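Local coordinates for protein dihydroorotate dehydrogenase (Schistosoma mansoni, PDB 6UY4) that probably catalyses the FMN-dependent oxidation of dihydroorotate to orotate with a quinone as electron acceptor, a step of de novo pyrimidine synthesis, at residues I128-T132 / E280-A286; H50-V54 / A90-K94; R305-S311 / V331-S335. All coordinates share one frame; numbering follows the deposited sequence.

Contact 1 (I128-T132 / E280-A286); sequences IFRWT and EAVACGA. With QLA (2-[(4-fluorophenyl)amino]-3-hydroxynaphthalene-1,4-dione), chain B; GOL (glycerol), chain E.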
loop_
_atom_site.group_PDB
_atom_site.type_symbol
_atom_site.label_atom_id
_atom_site.label_comp_id
_atom_site.label_asym_id
_atom_site.label_seq_id
_atom_site.Cartn_x
_atom_site.Cartn_y
_atom_site.Cartn_z
ATOM N N ILE A 128 13.300 9.927 -1.681
ATOM C CA ILE A 128 13.321 8.479 -1.855
ATOM C C ILE A 128 14.773 8.029 -1.917
ATOM O O ILE A 128 15.574 8.602 -2.664
ATOM C CB ILE A 128 12.567 8.039 -3.126
ATOM C CG1 ILE A 128 11.065 8.290 -2.981
ATOM C CG2 ILE A 128 12.831 6.578 -3.417
ATOM C CD1 ILE A 128 10.262 7.882 -4.195
ATOM N N PHE A 129 15.116 7.006 -1.136
ATOM C CA PHE A 129 16.491 6.531 -1.046
ATOM C C PHE A 129 16.506 5.010 -1.048
ATOM O O PHE A 129 15.724 4.379 -0.333
ATOM C CB PHE A 129 17.174 7.066 0.219
ATOM C CG PHE A 129 17.037 8.550 0.397
ATOM C CD1 PHE A 129 17.935 9.417 -0.202
ATOM C CD2 PHE A 129 16.008 9.079 1.158
ATOM C CE1 PHE A 129 17.810 10.785 -0.042
ATOM C CE2 PHE A 129 15.877 10.445 1.321
ATOM C CZ PHE A 129 16.780 11.298 0.721
ATOM N N ARG A 130 17.396 4.430 -1.848
ATOM C CA ARG A 130 17.539 2.983 -1.923
ATOM C C ARG A 130 18.519 2.490 -0.867
ATOM O O ARG A 130 19.546 3.124 -0.611
ATOM C CB ARG A 130 18.032 2.551 -3.305
ATOM C CG ARG A 130 17.186 3.011 -4.478
ATOM C CD ARG A 130 17.644 2.315 -5.751
ATOM N NE ARG A 130 16.982 2.824 -6.949
ATOM C CZ ARG A 130 17.540 3.671 -7.807
ATOM N NH1 ARG A 130 16.865 4.081 -8.872
ATOM N NH2 ARG A 130 18.777 4.106 -7.602
ATOM N N TRP A 131 18.196 1.348 -0.263
ATOM C CA TRP A 131 19.102 0.628 0.633
ATOM C C TRP A 131 19.279 -0.764 0.040
ATOM O O TRP A 131 18.713 -1.744 0.528
ATOM C CB TRP A 131 18.562 0.580 2.069
ATOM C CG TRP A 131 19.581 0.141 3.082
ATOM C CD1 TRP A 131 20.881 -0.198 2.844
ATOM C CD2 TRP A 131 19.383 0.000 4.494
ATOM N NE1 TRP A 131 21.504 -0.544 4.019
ATOM C CE2 TRP A 131 20.606 -0.431 5.047
ATOM C CE3 TRP A 131 18.291 0.195 5.345
ATOM C CZ2 TRP A 131 20.766 -0.670 6.411
ATOM C CZ3 TRP A 131 18.453 -0.042 6.699
ATOM C CH2 TRP A 131 19.681 -0.470 7.217
ATOM N N THR A 132 20.078 -0.842 -1.029
ATOM C CA THR A 132 20.198 -2.080 -1.793
ATOM C C THR A 132 20.860 -3.191 -0.986
ATOM O O THR A 132 20.602 -4.374 -1.241
ATOM C CB THR A 132 20.982 -1.819 -3.081
ATOM O OG1 THR A 132 20.510 -0.611 -3.691
ATOM C CG2 THR A 132 20.807 -2.970 -4.062
ATOM N N GLU A 280 20.042 3.486 10.352
ATOM C CA GLU A 280 19.456 2.936 9.134
ATOM C C GLU A 280 19.324 3.996 8.047
ATOM O O GLU A 280 19.328 3.664 6.856
ATOM C CB GLU A 280 18.093 2.316 9.441
ATOM C CG GLU A 280 18.154 1.069 10.311
ATOM C CD GLU A 280 16.791 0.651 10.830
ATOM O OE1 GLU A 280 15.886 1.510 10.887
ATOM O OE2 GLU A 280 16.624 -0.537 11.177
ATOM N N ALA A 281 19.218 5.268 8.432
ATOM C CA ALA A 281 19.029 6.329 7.450
ATOM C C ALA A 281 20.348 6.769 6.826
ATOM O O ALA A 281 20.402 7.061 5.626
ATOM C CB ALA A 281 18.319 7.519 8.095
ATOM N N VAL A 282 21.423 6.824 7.619
ATOM C CA VAL A 282 22.715 7.229 7.079
ATOM C C VAL A 282 23.294 6.171 6.151
ATOM O O VAL A 282 24.142 6.488 5.310
ATOM C CB VAL A 282 23.710 7.549 8.212
ATOM C CG1 VAL A 282 23.175 8.666 9.093
ATOM C CG2 VAL A 282 24.005 6.306 9.036
ATOM N N ALA A 283 22.854 4.917 6.277
ATOM C CA ALA A 283 23.387 3.851 5.438
ATOM C C ALA A 283 22.889 3.934 4.002
ATOM O O ALA A 283 23.517 3.355 3.109
ATOM C CB ALA A 283 23.032 2.487 6.031
ATOM N N CYS A 284 21.785 4.638 3.758
ATOM C CA CYS A 284 21.204 4.726 2.427
ATOM C C CYS A 284 21.084 6.153 1.912
ATOM O O CYS A 284 20.543 6.355 0.818
ATOM C CB CYS A 284 19.822 4.058 2.405
ATOM S SG CYS A 284 18.625 4.784 3.545
ATOM N N GLY A 285 21.566 7.144 2.657
ATOM C CA GLY A 285 21.495 8.524 2.231
ATOM C C GLY A 285 20.284 9.288 2.717
ATOM O O GLY A 285 20.148 10.473 2.386
ATOM N N ALA A 286 19.397 8.653 3.486
ATOM C CA ALA A 286 18.237 9.356 4.019
ATOM C C ALA A 286 18.621 10.394 5.064
ATOM O O ALA A 286 17.864 11.346 5.280
ATOM C CB ALA A 286 17.245 8.358 4.617
HETATM C C1 QLA B . 10.549 2.692 -8.454
HETATM O O1 QLA B . 9.350 2.891 -8.362
HETATM C C2 QLA B . 11.088 2.136 -9.732
HETATM O O2 QLA B . 10.214 1.979 -10.716
HETATM C C3 QLA B . 12.457 1.796 -9.837
HETATM O O3 QLA B . 14.645 2.037 -8.914
HETATM C C4 QLA B . 12.217 0.048 -11.588
HETATM C C5 QLA B . 11.369 -0.807 -10.898
HETATM C C6 QLA B . 10.694 -1.820 -11.558
HETATM C C7 QLA B . 10.871 -1.946 -12.908
HETATM C C8 QLA B . 11.686 -1.118 -13.627
HETATM C C9 QLA B . 12.360 -0.108 -12.959
HETATM C C10 QLA B . 13.409 2.209 -8.746
HETATM C C11 QLA B . 12.855 2.763 -7.496
HETATM C C12 QLA B . 13.715 3.051 -6.444
HETATM C C13 QLA B . 13.217 3.564 -5.264
HETATM C C14 QLA B . 11.854 3.793 -5.121
HETATM C C15 QLA B . 10.991 3.511 -6.159
HETATM C C16 QLA B . 11.484 2.991 -7.352
HETATM F F1 QLA B . 10.207 -2.938 -13.560
HETATM N N1 QLA B . 12.896 1.095 -10.903
HETATM C C1 GOL E . 22.716 1.764 -1.177
HETATM O O1 GOL E . 21.905 1.722 -2.310
HETATM C C2 GOL E . 22.935 3.257 -0.834
HETATM O O2 GOL E . 23.768 3.423 0.263
HETATM C C3 GOL E . 23.529 3.878 -2.120
HETATM O O3 GOL E . 23.797 5.214 -1.832
#
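Phe129 and Trp131, on the same edge strand, are the two aromatic residues through which 128-132 leans on the turn that follows helix 278-282. The apolar contacts come first. The Phe129 ring has one face against the turn: Ala286 CA stands 3.8 Å from the ring centroid and only 16° off the normal, a CH-pi contact, and Gly285 O lies above the same face, nearer the rim. CD2 of the ring also meets the Ala286 methyl. Trp131 reaches farther, its CG anti to the backbone N (chi1 -167°), which carries the indole alongside Glu280 and Ala283. There CZ3 lies 3.6 Å from Glu280 CB, the aliphatic part of that glutamate serving as a hydrocarbon surface, while Ala283 CB sits 3.9 Å from CZ2. Cys284 fills the space between the aromatics: its CB touches Trp131 CB, and its sulfur makes an oblique sulfur-aromatic contact with the five-membered ring. Gly285 has the positive phi that glycine adopts easily, which lets the turn bend close over the ring face of Phe129.

Polar links to bound molecules involve a glycerol and the inhibitor. The glycerol, probably from the crystallisation liquor, bridges the segments: its O1 is hydrogen-bonded to Thr132 OG1, and its O2 donates to Ala283 O at 2.9 Å. Arg130 points from the other side of the strand, extended from CG to NE, and both NE (3.2 Å) and NH1 (3.0 Å) donate to O3 of the naphthoquinone inhibitor; Val43 O takes a further bond from NH1.

With no direct hydrogen bond between the segments, their cohesion is largely dispersive, and the strand divides its chemistry: Phe129 and the indole of Trp131 pack on the turn, while a doubly donating guanidinium serves the naphthoquinone inhibitor.

Contact 2 (H50-V54 / A90-K94); sequences HNLSV and AGFDK. With FMN (flavin mononucleotide), chain G; QLA (2-[(4-fluorophenyl)amino]-3-hydroxynaphthalene-1,4-dione), chain B.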
loop_
_atom_site.group_PDB
_atom_site.type_symbol
_atom_site.label_atom_id
_atom_site.label_comp_id
_atom_site.label_asym_id
_atom_site.label_seq_id
_atom_site.Cartn_x
_atom_site.Cartn_y
_atom_site.Cartn_z
ATOM N N HIS A 50 11.365 5.876 -10.535
ATOM C CA HIS A 50 9.955 5.603 -10.281
ATOM C C HIS A 50 9.076 6.252 -11.342
ATOM O O HIS A 50 8.182 5.608 -11.903
ATOM C CB HIS A 50 9.572 6.094 -8.883
ATOM C CG HIS A 50 8.123 5.912 -8.553
ATOM N ND1 HIS A 50 7.496 4.685 -8.601
ATOM C CD2 HIS A 50 7.178 6.802 -8.167
ATOM C CE1 HIS A 50 6.227 4.828 -8.262
ATOM N NE2 HIS A 50 6.009 6.102 -7.993
ATOM N N ASN A 51 9.322 7.533 -11.635
ATOM C CA ASN A 51 8.554 8.217 -12.671
ATOM C C ASN A 51 8.740 7.550 -14.028
ATOM O O ASN A 51 7.805 7.493 -14.834
ATOM C CB ASN A 51 8.960 9.688 -12.742
ATOM C CG ASN A 51 8.675 10.435 -11.459
ATOM O OD1 ASN A 51 7.691 10.163 -10.773
ATOM N ND2 ASN A 51 9.540 11.386 -11.124
ATOM N N LEU A 52 9.942 7.038 -14.296
ATOM C CA LEU A 52 10.211 6.436 -15.597
ATOM C C LEU A 52 9.467 5.118 -15.764
ATOM O O LEU A 52 8.910 4.846 -16.834
ATOM C CB LEU A 52 11.715 6.235 -15.778
ATOM C CG LEU A 52 12.170 5.877 -17.194
ATOM C CD1 LEU A 52 11.768 6.972 -18.170
ATOM C CD2 LEU A 52 13.672 5.644 -17.235
ATOM N N SER A 53 9.439 4.288 -14.718
ATOM C CA SER A 53 8.748 3.005 -14.818
ATOM C C SER A 53 7.238 3.190 -14.895
ATOM O O SER A 53 6.550 2.430 -15.588
ATOM C CB SER A 53 9.122 2.112 -13.637
ATOM O OG SER A 53 8.813 2.739 -12.406
ATOM N N VAL A 54 6.701 4.187 -14.187
ATOM C CA VAL A 54 5.284 4.510 -14.325
ATOM C C VAL A 54 4.990 4.989 -15.741
ATOM O O VAL A 54 3.956 4.650 -16.329
ATOM C CB VAL A 54 4.866 5.556 -13.273
ATOM C CG1 VAL A 54 3.434 6.011 -13.509
ATOM C CG2 VAL A 54 5.018 4.990 -11.872
ATOM N N ALA A 90 -0.297 0.434 -2.200
ATOM C CA ALA A 90 -0.478 1.832 -2.555
ATOM C C ALA A 90 0.865 2.556 -2.592
ATOM O O ALA A 90 1.856 2.124 -1.998
ATOM C CB ALA A 90 -1.418 2.521 -1.565
ATOM N N GLY A 91 0.886 3.677 -3.311
ATOM C CA GLY A 91 2.052 4.522 -3.408
ATOM C C GLY A 91 2.829 4.394 -4.701
ATOM O O GLY A 91 3.644 5.270 -5.005
ATOM N N PHE A 92 2.609 3.325 -5.465
ATOM C CA PHE A 92 3.295 3.168 -6.742
ATOM C C PHE A 92 2.536 3.892 -7.850
ATOM O O PHE A 92 3.080 4.786 -8.505
ATOM C CB PHE A 92 3.464 1.681 -7.074
ATOM C CG PHE A 92 4.439 1.419 -8.183
ATOM C CD1 PHE A 92 4.011 1.351 -9.499
ATOM C CD2 PHE A 92 5.786 1.248 -7.911
ATOM C CE1 PHE A 92 4.908 1.114 -10.522
ATOM C CE2 PHE A 92 6.688 1.009 -8.930
ATOM C CZ PHE A 92 6.248 0.943 -10.238
ATOM N N ASP A 93 1.278 3.516 -8.062
ATOM C CA ASP A 93 0.408 4.221 -9.001
ATOM C C ASP A 93 -0.416 5.252 -8.227
ATOM O O ASP A 93 -1.617 5.105 -7.994
ATOM C CB ASP A 93 -0.473 3.235 -9.754
ATOM C CG ASP A 93 -1.131 3.855 -10.967
ATOM O OD1 ASP A 93 -0.754 4.989 -11.331
ATOM O OD2 ASP A 93 -2.025 3.210 -11.554
ATOM N N LYS A 94 0.278 6.317 -7.812
ATOM C CA LYS A 94 -0.351 7.348 -6.993
ATOM C C LYS A 94 -1.481 8.051 -7.730
ATOM O O LYS A 94 -2.447 8.496 -7.101
ATOM C CB LYS A 94 0.689 8.376 -6.546
ATOM C CG LYS A 94 1.784 7.834 -5.647
ATOM C CD LYS A 94 2.870 8.881 -5.436
ATOM C CE LYS A 94 3.905 8.423 -4.422
ATOM N NZ LYS A 94 3.313 8.250 -3.067
HETATM N N1 FMN G . 1.289 3.563 1.495
HETATM C C2 FMN G . 0.088 4.241 1.438
HETATM O O2 FMN G . -0.880 3.832 2.075
HETATM N N3 FMN G . -0.030 5.379 0.666
HETATM C C4 FMN G . 1.052 5.845 -0.052
HETATM O O4 FMN G . 0.945 6.860 -0.739
HETATM C C4A FMN G . 2.263 5.166 0.003
HETATM N N5 FMN G . 3.348 5.628 -0.712
HETATM C C5A FMN G . 4.548 4.950 -0.660
HETATM C C6 FMN G . 5.638 5.420 -1.385
HETATM C C7 FMN G . 6.851 4.746 -1.336
HETATM C C7M FMN G . 8.024 5.259 -2.120
HETATM C C8 FMN G . 6.976 3.597 -0.561
HETATM C C8M FMN G . 8.285 2.866 -0.506
HETATM C C9 FMN G . 5.885 3.129 0.165
HETATM C C9A FMN G . 4.668 3.801 0.118
HETATM N N10 FMN G . 3.577 3.339 0.834
HETATM C C10 FMN G . 2.378 4.021 0.780
HETATM C "C1'" FMN G . 3.679 2.108 1.683
HETATM C "C2'" FMN G . 3.376 0.863 0.860
HETATM O "O2'" FMN G . 2.120 0.997 0.233
HETATM C "C3'" FMN G . 3.354 -0.379 1.741
HETATM O "O3'" FMN G . 2.492 -0.165 2.836
HETATM C "C4'" FMN G . 4.741 -0.749 2.257
HETATM O "O4'" FMN G . 5.745 -0.231 1.411
HETATM C "C5'" FMN G . 4.853 -2.263 2.302
HETATM O "O5'" FMN G . 6.184 -2.660 2.518
HETATM P P FMN G . 6.943 -3.471 1.357
HETATM O O1P FMN G . 8.316 -3.840 1.862
HETATM O O2P FMN G . 6.161 -4.708 0.981
HETATM O O3P FMN G . 7.085 -2.571 0.157
HETATM C C1 QLA B . 10.549 2.692 -8.454
HETATM O O1 QLA B . 9.350 2.891 -8.362
HETATM C C2 QLA B . 11.088 2.136 -9.732
HETATM O O2 QLA B . 10.214 1.979 -10.716
HETATM C C3 QLA B . 12.457 1.796 -9.837
HETATM O O3 QLA B . 14.645 2.037 -8.914
HETATM C C4 QLA B . 12.217 0.048 -11.588
HETATM C C5 QLA B . 11.369 -0.807 -10.898
HETATM C C6 QLA B . 10.694 -1.820 -11.558
HETATM C C7 QLA B . 10.871 -1.946 -12.908
HETATM C C8 QLA B . 11.686 -1.118 -13.627
HETATM C C9 QLA B . 12.360 -0.108 -12.959
HETATM C C10 QLA B . 13.409 2.209 -8.746
HETATM C C11 QLA B . 12.855 2.763 -7.496
HETATM C C12 QLA B . 13.715 3.051 -6.444
HETATM C C13 QLA B . 13.217 3.564 -5.264
HETATM C C14 QLA B . 11.854 3.793 -5.121
HETATM C C15 QLA B . 10.991 3.511 -6.159
HETATM C C16 QLA B . 11.484 2.991 -7.352
HETATM F F1 QLA B . 10.207 -2.938 -13.560
HETATM N N1 QLA B . 12.896 1.095 -10.903
#
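His50 turns the edge of its imidazole onto the face of the Phe92 ring, with CE1 above the plane toward the rim and 3.6 Å from Phe92 CD2. The two rings form an edge-to-face pair, centroids 4.9 Å apart and planes at 77°. With CG anti to the backbone N (chi1 177°), the imidazole of His50 is carried out from helix 46-58 toward the loop after strand 86-88, and the two side chains run antiparallel alongside one another. The outer part of the imidazole also comes up to the loop backbone, where CE1 is 3.2 Å from Phe92 O, near the imidazole plane.

One turn farther along the helix, Val54 brings CG2 to 4.1 Å from Phe92 CE1, approaching the ring obliquely, and also near the carbonyl O of the same residue. A branched aliphatic residue suits this place, since it fills the angle between ring and backbone. Ser53 OG approaches Phe92 CZ on the inhibitor's side. Phe92 is thus hemmed in by the helix here, and Phe357 adds another edge-to-face partner.

The pair borders the inhibitor. His50 ND1 donates to O1 of the naphthoquinone at 2.6 Å, and that oxygen also lies 3.3 Å from Phe92 CE2, so the histidine supplies the polar contact and the phenylalanine the apolar wall. On either side of Phe92 in the chain, the loop meets the flavin. Gly91, with positive phi and no side chain, brings its CA to 3.2 Å from FMN N5, while Ala90 O accepts a bond from the ribityl O2'. Lys94 NZ stands 3.5 Å from that same N5.

This loop is the part of the barrel lying between the two ligands here; N-terminal helices that build a quinone pocket beside the FMN of a TIM barrel are characteristic of class 2 dihydroorotate dehydrogenases.

Contact 3 (R305-S311 / V331-S335); sequences RPLFEKS and VGGIS. With FMN (flavin mononucleotide), chain G.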
loop_
_atom_site.group_PDB
_atom_site.type_symbol
_atom_site.label_atom_id
_atom_site.label_comp_id
_atom_site.label_asym_id
_atom_site.label_seq_id
_atom_site.Cartn_x
_atom_site.Cartn_y
_atom_site.Cartn_z
ATOM N N ARG A 305 12.610 -5.834 2.917
ATOM C CA ARG A 305 12.818 -7.038 3.715
ATOM C C ARG A 305 12.986 -6.779 5.211
ATOM O O ARG A 305 12.449 -7.570 6.002
ATOM C CB ARG A 305 14.017 -7.818 3.163
ATOM C CG ARG A 305 13.986 -8.006 1.655
ATOM C CD ARG A 305 14.859 -9.171 1.222
ATOM N NE ARG A 305 14.300 -10.453 1.644
ATOM C CZ ARG A 305 14.827 -11.635 1.341
ATOM N NH1 ARG A 305 15.931 -11.703 0.611
ATOM N NH2 ARG A 305 14.248 -12.750 1.767
ATOM N N PRO A 306 13.699 -5.738 5.669
ATOM C CA PRO A 306 13.781 -5.498 7.122
ATOM C C PRO A 306 12.435 -5.261 7.790
ATOM O O PRO A 306 12.374 -5.259 9.027
ATOM C CB PRO A 306 14.672 -4.254 7.225
ATOM C CG PRO A 306 15.490 -4.283 5.996
ATOM C CD PRO A 306 14.594 -4.830 4.929
ATOM N N LEU A 307 11.364 -5.065 7.022
ATOM C CA LEU A 307 10.040 -4.824 7.577
ATOM C C LEU A 307 9.238 -6.102 7.790
ATOM O O LEU A 307 8.305 -6.101 8.602
ATOM C CB LEU A 307 9.259 -3.877 6.655
ATOM C CG LEU A 307 7.824 -3.492 7.018
ATOM C CD1 LEU A 307 7.785 -2.774 8.353
ATOM C CD2 LEU A 307 7.207 -2.637 5.924
ATOM N N PHE A 308 9.593 -7.192 7.102
ATOM C CA PHE A 308 8.741 -8.378 7.086
ATOM C C PHE A 308 8.489 -8.920 8.488
ATOM O O PHE A 308 7.353 -9.275 8.824
ATOM C CB PHE A 308 9.362 -9.462 6.205
ATOM C CG PHE A 308 8.709 -10.806 6.359
ATOM C CD1 PHE A 308 7.502 -11.079 5.739
ATOM C CD2 PHE A 308 9.299 -11.793 7.130
ATOM C CE1 PHE A 308 6.896 -12.313 5.884
ATOM C CE2 PHE A 308 8.698 -13.028 7.278
ATOM C CZ PHE A 308 7.496 -13.289 6.654
ATOM N N GLU A 309 9.531 -9.001 9.317
ATOM C CA GLU A 309 9.376 -9.632 10.626
ATOM C C GLU A 309 8.415 -8.849 11.514
ATOM O O GLU A 309 7.575 -9.439 12.203
ATOM C CB GLU A 309 10.737 -9.783 11.303
ATOM C CG GLU A 309 10.674 -10.454 12.665
ATOM C CD GLU A 309 12.046 -10.708 13.257
ATOM O OE1 GLU A 309 13.050 -10.545 12.532
ATOM O OE2 GLU A 309 12.120 -11.072 14.450
ATOM N N LYS A 310 8.514 -7.519 11.502
ATOM C CA LYS A 310 7.664 -6.705 12.366
ATOM C C LYS A 310 6.239 -6.621 11.833
ATOM O O LYS A 310 5.277 -6.832 12.581
ATOM C CB LYS A 310 8.261 -5.306 12.525
ATOM C CG LYS A 310 7.640 -4.500 13.652
ATOM C CD LYS A 310 8.395 -3.204 13.892
ATOM C CE LYS A 310 7.859 -2.476 15.116
ATOM N NZ LYS A 310 8.607 -1.216 15.386
ATOM N N SER A 311 6.084 -6.319 10.541
ATOM C CA SER A 311 4.747 -6.167 9.974
ATOM C C SER A 311 3.955 -7.467 10.037
ATOM O O SER A 311 2.724 -7.436 10.133
ATOM C CB SER A 311 4.838 -5.672 8.529
ATOM O OG SER A 311 5.542 -6.593 7.715
ATOM N N VAL A 331 0.802 -6.732 4.268
ATOM C CA VAL A 331 1.713 -5.961 3.434
ATOM C C VAL A 331 2.987 -5.698 4.224
ATOM O O VAL A 331 2.940 -5.468 5.438
ATOM C CB VAL A 331 1.084 -4.629 2.968
ATOM C CG1 VAL A 331 1.853 -4.062 1.789
ATOM C CG2 VAL A 331 -0.380 -4.819 2.606
ATOM N N GLY A 332 4.126 -5.737 3.537
ATOM C CA GLY A 332 5.380 -5.388 4.172
ATOM C C GLY A 332 6.456 -6.450 4.103
ATOM O O GLY A 332 6.400 -7.453 4.821
ATOM N N GLY A 333 7.448 -6.235 3.242
ATOM C CA GLY A 333 8.613 -7.095 3.207
ATOM C C GLY A 333 8.440 -8.414 2.494
ATOM O O GLY A 333 9.247 -9.324 2.702
ATOM N N ILE A 334 7.417 -8.553 1.655
ATOM C CA ILE A 334 7.216 -9.783 0.898
ATOM C C ILE A 334 8.193 -9.782 -0.273
ATOM O O ILE A 334 8.080 -8.963 -1.187
ATOM C CB ILE A 334 5.770 -9.921 0.413
ATOM C CG1 ILE A 334 4.833 -10.166 1.594
ATOM C CG2 ILE A 334 5.653 -11.048 -0.601
ATOM C CD1 ILE A 334 3.396 -10.375 1.189
ATOM N N SER A 335 9.157 -10.705 -0.248
ATOM C CA SER A 335 10.120 -10.845 -1.330
ATOM C C SER A 335 10.099 -12.206 -2.011
ATOM O O SER A 335 10.667 -12.335 -3.101
ATOM C CB SER A 335 11.545 -10.572 -0.822
ATOM O OG SER A 335 11.688 -9.229 -0.396
HETATM N N1 FMN G . 1.289 3.563 1.495
HETATM C C2 FMN G . 0.088 4.241 1.438
HETATM O O2 FMN G . -0.880 3.832 2.075
HETATM N N3 FMN G . -0.030 5.379 0.666
HETATM C C4 FMN G . 1.052 5.845 -0.052
HETATM O O4 FMN G . 0.945 6.860 -0.739
HETATM C C4A FMN G . 2.263 5.166 0.003
HETATM N N5 FMN G . 3.348 5.628 -0.712
HETATM C C5A FMN G . 4.548 4.950 -0.660
HETATM C C6 FMN G . 5.638 5.420 -1.385
HETATM C C7 FMN G . 6.851 4.746 -1.336
HETATM C C7M FMN G . 8.024 5.259 -2.120
HETATM C C8 FMN G . 6.976 3.597 -0.561
HETATM C C8M FMN G . 8.285 2.866 -0.506
HETATM C C9 FMN G . 5.885 3.129 0.165
HETATM C C9A FMN G . 4.668 3.801 0.118
HETATM N N10 FMN G . 3.577 3.339 0.834
HETATM C C10 FMN G . 2.378 4.021 0.780
HETATM C "C1'" FMN G . 3.679 2.108 1.683
HETATM C "C2'" FMN G . 3.376 0.863 0.860
HETATM O "O2'" FMN G . 2.120 0.997 0.233
HETATM C "C3'" FMN G . 3.354 -0.379 1.741
HETATM O "O3'" FMN G . 2.492 -0.165 2.836
HETATM C "C4'" FMN G . 4.741 -0.749 2.257
HETATM O "O4'" FMN G . 5.745 -0.231 1.411
HETATM C "C5'" FMN G . 4.853 -2.263 2.302
HETATM O "O5'" FMN G . 6.184 -2.660 2.518
HETATM P P FMN G . 6.943 -3.471 1.357
HETATM O O1P FMN G . 8.316 -3.840 1.862
HETATM O O2P FMN G . 6.161 -4.708 0.981
HETATM O O3P FMN G . 7.085 -2.571 0.157
#
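The carbonyl oxygen of Leu307 is held by two donors from Ser311, the routine helical N-H (3.0 Å) and the hydroxyl OG (2.9 Å), the latter arriving from above the carbonyl plane. Turned back in this way (chi1 61°), OG also faces the other segment, 3.1 Å from Gly332 O, and is hydrogen-bonded to Lys343 as well. A small serine suits this face because the loop passes so close to it.

Gly332 and Gly333 make that closeness possible: without side chains they let the CA atoms of Phe308 and Gly333 come within 4.1 Å. Phe308 CA makes a C-H...O contact with Gly332 O, and its CB packs on Gly333 O. Leu307 CD2 touches Gly332 CA and FMN O5', while Arg305, earlier in the segment, lays a face of its guanidinium over Ser335 CB, with CG near Ser335 OG.

Gly333 N points to the phosphate and donates to O1P at 2.9 Å, with a weak second bond to O2P. What this loop contributes to the phosphate is thus a main-chain N-H, with no charged side chain from either segment.

Overall arrangement
Along the chain the contacts follow one another: contact 2 closes first, then contact 1, then contact 3. Their centres lie 17 to 20 Å apart, and no two of them touch. Contacts 2 and 3 sit at the ends of parallel barrel strands, 86-88 and 328-331, and meet different parts of the same FMN: the flavin ring and the start of the ribityl chain, and the phosphate end. Contact 1 lies nearer the surface, on the small antiparallel sheet whose strand 301-304 leads directly into helix 305-321 of contact 3. It shares the inhibitor with contact 2, whose loop lies between inhibitor and FMN, consistent with electron transfer from flavin to quinone there.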